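Local coordinates for Iron(III) ABC transporter, periplasmic iron-compound-binding protein (Vibrio cholerae, PDB 3TEF), which probably binds iron-loaded catecholate siderophores in the periplasm and hands them to an ABC transporter for uptake, at residues A29-D34 against Y261-G266. Numbering follows the deposited sequence.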
ATOM      1  N   ALA A  29      -7.072  -1.647   3.595  1.00 19.00           N
ATOM      2  CA  ALA A  29      -8.505  -1.444   3.781  1.00 19.63           C
ATOM      3  C   ALA A  29      -8.825  -1.183   5.260  1.00 19.14           C
ATOM      4  O   ALA A  29      -9.558  -0.252   5.593  1.00 20.36           O
ATOM      5  CB  ALA A  29      -9.283  -2.651   3.270  1.00 21.57           C
ATOM      6  N   LEU A  30      -8.248  -1.993   6.140  1.00 18.79           N
ATOM      7  CA  LEU A  30      -8.466  -1.816   7.581  1.00 19.83           C
ATOM      8  C   LEU A  30      -7.946  -0.449   8.082  1.00 18.83           C
ATOM      9  O   LEU A  30      -8.633   0.260   8.831  1.00 21.23           O
ATOM     10  CB  LEU A  30      -7.839  -2.985   8.352  1.00 19.10           C
ATOM     11  CG  LEU A  30      -8.072  -3.003   9.868  1.00 17.50           C
ATOM     12  CD1 LEU A  30      -9.545  -2.895  10.215  1.00 21.58           C
ATOM     13  CD2 LEU A  30      -7.487  -4.283  10.451  1.00 18.89           C
ATOM     14  N   ASP A  31      -6.743  -0.070   7.649  1.00 16.51           N
ATOM     15  CA  ASP A  31      -6.172   1.251   7.926  1.00 18.59           C
ATOM     16  C   ASP A  31      -7.145   2.372   7.546  1.00 22.11           C
ATOM     17  O   ASP A  31      -7.501   3.200   8.382  1.00 19.45           O
ATOM     18  CB  ASP A  31      -4.838   1.364   7.173  1.00 19.89           C
ATOM     19  CG  ASP A  31      -4.210   2.743   7.213  1.00 20.40           C
ATOM     20  OD1 ASP A  31      -4.874   3.783   7.466  1.00 20.62           O
ATOM     21  OD2 ASP A  31      -3.004   2.780   6.930  1.00 19.27           O
ATOM     22  N   ALA A  32      -7.595   2.406   6.293  1.00 19.69           N
ATOM     23  CA  ALA A  32      -8.439   3.525   5.883  1.00 19.72           C
ATOM     24  C   ALA A  32      -9.786   3.490   6.601  1.00 20.73           C
ATOM     25  O   ALA A  32     -10.297   4.519   7.054  1.00 24.90           O
ATOM     26  CB  ALA A  32      -8.620   3.539   4.355  1.00 20.32           C
ATOM     27  N   ILE A  33     -10.342   2.296   6.749  1.00 19.17           N
ATOM     28  CA  ILE A  33     -11.641   2.144   7.402  1.00 21.68           C
ATOM     29  C   ILE A  33     -11.576   2.586   8.873  1.00 22.72           C
ATOM     30  O   ILE A  33     -12.374   3.407   9.322  1.00 24.99           O
ATOM     31  CB  ILE A  33     -12.197   0.712   7.228  1.00 25.32           C
ATOM     32  CG1 ILE A  33     -12.740   0.554   5.798  1.00 27.66           C
ATOM     33  CG2 ILE A  33     -13.279   0.427   8.250  1.00 28.60           C
ATOM     34  CD1 ILE A  33     -13.094  -0.868   5.401  1.00 29.00           C
ATOM     35  N   ASP A  34     -10.602   2.077   9.605  1.00 22.16           N
ATOM     36  CA  ASP A  34     -10.426   2.512  10.982  1.00 25.46           C
ATOM     37  C   ASP A  34     -10.130   4.015  11.080  1.00 26.34           C
ATOM     38  O   ASP A  34     -10.677   4.699  11.940  1.00 25.81           O
ATOM     39  CB  ASP A  34      -9.341   1.692  11.671  1.00 22.98           C
ATOM     40  CG  ASP A  34      -9.101   2.145  13.091  1.00 27.14           C
ATOM     41  OD1 ASP A  34      -9.886   1.756  13.974  1.00 27.26           O
ATOM     42  OD2 ASP A  34      -8.135   2.898  13.304  1.00 28.40           O
ATOM     43  N   TYR A 261       4.113  -1.432   1.185  1.00 20.18           N
ATOM     44  CA  TYR A 261       3.980  -2.762   0.612  1.00 21.36           C
ATOM     45  C   TYR A 261       2.735  -3.507   1.118  1.00 20.97           C
ATOM     46  O   TYR A 261       2.038  -4.166   0.355  1.00 22.43           O
ATOM     47  CB  TYR A 261       5.259  -3.558   0.898  1.00 22.09           C
ATOM     48  CG  TYR A 261       5.253  -4.957   0.323  1.00 24.89           C
ATOM     49  CD1 TYR A 261       5.353  -5.165  -1.047  1.00 25.58           C
ATOM     50  CD2 TYR A 261       5.153  -6.062   1.154  1.00 25.58           C
ATOM     51  CE1 TYR A 261       5.345  -6.456  -1.578  1.00 27.72           C
ATOM     52  CE2 TYR A 261       5.150  -7.357   0.636  1.00 28.90           C
ATOM     53  CZ  TYR A 261       5.246  -7.540  -0.725  1.00 29.99           C
ATOM     54  OH  TYR A 261       5.241  -8.821  -1.230  1.00 34.54           O
ATOM     55  N   ILE A 262       2.459  -3.385   2.413  1.00 19.50           N
ATOM     56  CA  ILE A 262       1.362  -4.120   3.039  1.00 18.28           C
ATOM     57  C   ILE A 262       0.033  -3.366   3.031  1.00 20.54           C
ATOM     58  O   ILE A 262      -0.978  -3.873   2.537  1.00 20.19           O
ATOM     59  CB  ILE A 262       1.696  -4.506   4.506  1.00 19.91           C
ATOM     60  CG1 ILE A 262       2.942  -5.409   4.568  1.00 24.04           C
ATOM     61  CG2 ILE A 262       0.487  -5.167   5.179  1.00 22.51           C
ATOM     62  CD1 ILE A 262       2.762  -6.767   3.936  1.00 23.86           C
ATOM     63  N   ALA A 263       0.036  -2.153   3.571  1.00 18.83           N
ATOM     64  CA  ALA A 263      -1.196  -1.432   3.869  1.00 17.50           C
ATOM     65  C   ALA A 263      -1.554  -0.536   2.701  1.00 18.30           C
ATOM     66  O   ALA A 263      -1.680   0.686   2.829  1.00 20.15           O
ATOM     67  CB  ALA A 263      -1.028  -0.601   5.154  1.00 19.47           C
ATOM     68  N   ILE A 264      -1.728  -1.169   1.550  1.00 19.08           N
ATOM     69  CA  ILE A 264      -1.913  -0.441   0.299  1.00 18.27           C
ATOM     70  C   ILE A 264      -3.096   0.523   0.351  1.00 17.58           C
ATOM     71  O   ILE A 264      -4.225   0.137   0.656  1.00 18.22           O
ATOM     72  CB  ILE A 264      -2.093  -1.434  -0.848  1.00 19.14           C
ATOM     73  CG1 ILE A 264      -0.808  -2.252  -1.037  1.00 20.86           C
ATOM     74  CG2 ILE A 264      -2.501  -0.706  -2.123  1.00 22.72           C
ATOM     75  CD1 ILE A 264      -1.002  -3.511  -1.883  1.00 21.76           C
ATOM     76  N   SER A 265      -2.816   1.786   0.043  1.00 18.03           N
ATOM     77  CA  SER A 265      -3.821   2.839   0.007  1.00 18.17           C
ATOM     78  C   SER A 265      -4.410   3.201   1.378  1.00 18.84           C
ATOM     79  O   SER A 265      -5.419   3.896   1.462  1.00 19.56           O
ATOM     80  CB  SER A 265      -4.924   2.528  -1.015  1.00 21.61           C
ATOM     81  OG  SER A 265      -4.406   2.552  -2.344  1.00 19.96           O
ATOM     82  N   GLY A 266      -3.760   2.765   2.456  1.00 17.37           N
ATOM     83  CA  GLY A 266      -4.218   3.156   3.772  1.00 20.03           C
ATOM     84  C   GLY A 266      -4.086   4.655   3.963  1.00 19.36           C
ATOM     85  O   GLY A 266      -3.293   5.309   3.281  1.00 20.80           O
TER
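Asp31 of helix 27-35 meets Gly266, the N-cap residue of helix 267-279. Asp31 CB lies 3.9 Å from Gly266 CA. Asp31 CG is anti to the backbone N (chi1 172°) and comes within 3.5 Å of Gly266 CA. From there the carboxylate spreads across the glycine. Asp31 OD2 is 3.4 Å from Gly266 CA, and Asp31 OD1 is 3.7 Å from Gly266 C. These are van der Waals contacts. Gly266 has only hydrogens on the side where Asp31 OD2 sits against its CA. The hydrogen bonds of the carboxylate go to the residues that follow: OD1 accepts from Lys268 N and OD2 from Ala269 N. OD2 also makes a weak hydrogen bond with Tyr52 OH. Ala263 CB lies 4.3 Å from Asp31 OD2, a looser van der Waals contact.

Beside the aspartate, Ala32 CB faces the turn, 4.3 Å from Ser265 O. That carbonyl is bonded to Trp121 NE1. A type II beta turn from Ala263 to Gly266, closed by Gly266 N to Ala263 O (3.0 Å), leads the chain from helix 257-262 into helix 267-279. Helix 27-35 follows strand 22-25 of the four-stranded parallel sheet. The contact, with the Asp31 hydrogen bonds, joins this helix to the start of helix 267-279, the last helix of the chain. The amides at the N-terminus of helix 267-279 satisfy the buried carboxylate, and the helix end would probably stabilise its negative charge.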